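Local coordinates for probable enoyl-CoA hydratase/isomerase (Mycobacterium abscessus, PDB 3SWX), which probably hydrates or isomerises the double bond of enoyl-CoA thioesters, at residues 11-14 with 19-22. Sequence-based numbering, arbitrary orientation.
Sequences LRIR and VLVI
Arg14 and Val21 pair backbone to backbone in the N-terminal beta hairpin of this crotonase-fold chain, which places 11-16 as an outermost strand, within this chain, of the mixed six-stranded sheet, beside 19-24. Their two bonds are nearly straight: Arg14 N to Val21 O is 3.0 Å and lies in the carbonyl plane, while Val21 N reaches Arg14 O at 2.8 Å from a direction tilted 20° off it. One step along, Ile13 and Ile22 form a non-hydrogen-bonded pair, and there the CA-H of Ile13 points at Val21 O, 3.4 Å from CA. Val21 O thus takes two hydrogen bonds, from Arg14 N and a water, plus the CA-H contact.

On the Ile13 and Ile22 face the two isoleucines lie side by side and point the same way, with Ile13 CD1 4.1 Å from Ile22 CG1. Ile13 CG1 sits beside the backbone N (chi1 -70°), which leaves CG2 anti to it, and this methyl meets Leu20 CD1. Helix 35-50 packs over this greasy face, Ala44 against Ile13 and Leu45 against Ile22.

The two arginines and Val21 share the other face, where Val21 packs on Ile198 of helix 193-205. A bend at chi3 (-85°) brings the Arg14 guanidinium back alongside that of Arg12, with NH2 beside Val21 CG1 and hydrogen-bonded to Tyr60 OH of strand 56-61. Arg12 extends fully, and its guanidinium lies face to face with that of Arg14, CZ of Arg14 lying 3.7 Å above the Arg12 plane. Glu62 makes a salt bridge to Arg12 NH1, which probably eases the closeness of the two like charges. On the arginine face a water bridges the strands, at the edge of the Arg14 guanidinium and in its plane: it accepts from Arg14 NE and donates to both Val21 O and Arg12 O, the last at 2.7 Å.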
loop_
_atom_site.group_PDB
_atom_site.type_symbol
_atom_site.label_atom_id
_atom_site.label_comp_id
_atom_site.label_asym_id
_atom_site.label_seq_id
_atom_site.Cartn_x
_atom_site.Cartn_y
_atom_site.Cartn_z
ATOM N N LEU B 11 -28.177 -14.714 12.952
ATOM C CA LEU B 11 -27.107 -14.040 13.695
ATOM C C LEU B 11 -27.307 -14.151 15.201
ATOM O O LEU B 11 -28.431 -14.068 15.681
ATOM C CB LEU B 11 -27.060 -12.553 13.358
ATOM C CG LEU B 11 -27.060 -12.205 11.886
ATOM C CD1 LEU B 11 -27.254 -10.694 11.726
ATOM C CD2 LEU B 11 -25.758 -12.695 11.307
ATOM N N ARG B 12 -26.200 -14.307 15.918
ATOM C CA ARG B 12 -26.195 -14.246 17.346
ATOM C C ARG B 12 -25.641 -12.881 17.754
ATOM O O ARG B 12 -24.466 -12.572 17.494
ATOM C CB ARG B 12 -25.318 -15.359 17.922
ATOM C CG ARG B 12 -25.283 -15.363 19.435
ATOM C CD ARG B 12 -24.128 -16.189 19.941
ATOM N NE ARG B 12 -24.158 -16.305 21.392
ATOM C CZ ARG B 12 -23.276 -16.983 22.116
ATOM N NH1 ARG B 12 -22.272 -17.627 21.535
ATOM N NH2 ARG B 12 -23.388 -17.015 23.433
ATOM N N ILE B 13 -26.477 -12.074 18.390
ATOM C CA ILE B 13 -26.094 -10.734 18.754
ATOM C C ILE B 13 -26.029 -10.544 20.266
ATOM O O ILE B 13 -26.931 -10.959 20.994
ATOM C CB ILE B 13 -27.057 -9.706 18.099
ATOM C CG1 ILE B 13 -26.798 -9.690 16.578
ATOM C CG2 ILE B 13 -26.874 -8.317 18.727
ATOM C CD1 ILE B 13 -27.095 -8.396 15.887
ATOM N N ARG B 14 -24.952 -9.915 20.726
ATOM C CA ARG B 14 -24.820 -9.535 22.115
ATOM C C ARG B 14 -24.191 -8.165 22.183
ATOM O O ARG B 14 -23.566 -7.722 21.198
ATOM C CB ARG B 14 -23.921 -10.522 22.868
ATOM C CG ARG B 14 -24.410 -11.959 22.891
ATOM C CD ARG B 14 -23.328 -12.889 23.380
ATOM N NE ARG B 14 -22.424 -13.295 22.305
ATOM C CZ ARG B 14 -21.258 -13.919 22.480
ATOM N NH1 ARG B 14 -20.804 -14.201 23.689
ATOM N NH2 ARG B 14 -20.526 -14.253 21.431
ATOM N N VAL B 19 -19.740 -2.012 22.951
ATOM C CA VAL B 19 -19.308 -2.852 21.845
ATOM C C VAL B 19 -20.413 -3.813 21.427
ATOM O O VAL B 19 -20.949 -4.530 22.267
ATOM C CB VAL B 19 -18.045 -3.654 22.218
ATOM C CG1 VAL B 19 -17.678 -4.644 21.100
ATOM C CG2 VAL B 19 -16.890 -2.719 22.504
ATOM N N LEU B 20 -20.738 -3.828 20.134
ATOM C CA LEU B 20 -21.662 -4.809 19.562
ATOM C C LEU B 20 -20.900 -6.039 19.085
ATOM O O LEU B 20 -19.854 -5.916 18.431
ATOM C CB LEU B 20 -22.399 -4.218 18.365
ATOM C CG LEU B 20 -23.624 -4.988 17.858
ATOM C CD1 LEU B 20 -24.724 -4.923 18.888
ATOM C CD2 LEU B 20 -24.116 -4.351 16.550
ATOM N N VAL B 21 -21.406 -7.213 19.429
ATOM C CA VAL B 21 -20.778 -8.478 19.040
ATOM C C VAL B 21 -21.780 -9.282 18.205
ATOM O O VAL B 21 -22.813 -9.715 18.701
ATOM C CB VAL B 21 -20.301 -9.287 20.288
ATOM C CG1 VAL B 21 -19.570 -10.559 19.887
ATOM C CG2 VAL B 21 -19.380 -8.445 21.174
ATOM N N ILE B 22 -21.461 -9.468 16.927
ATOM C CA ILE B 22 -22.347 -10.137 15.992
ATOM C C ILE B 22 -21.700 -11.417 15.564
ATOM O O ILE B 22 -20.553 -11.406 15.073
ATOM C CB ILE B 22 -22.567 -9.304 14.713
ATOM C CG1 ILE B 22 -23.131 -7.915 15.054
ATOM C CG2 ILE B 22 -23.466 -10.071 13.707
ATOM C CD1 ILE B 22 -22.977 -6.892 13.886
HETATM O O HOH W 1 -22.704 -12.465 19.515
#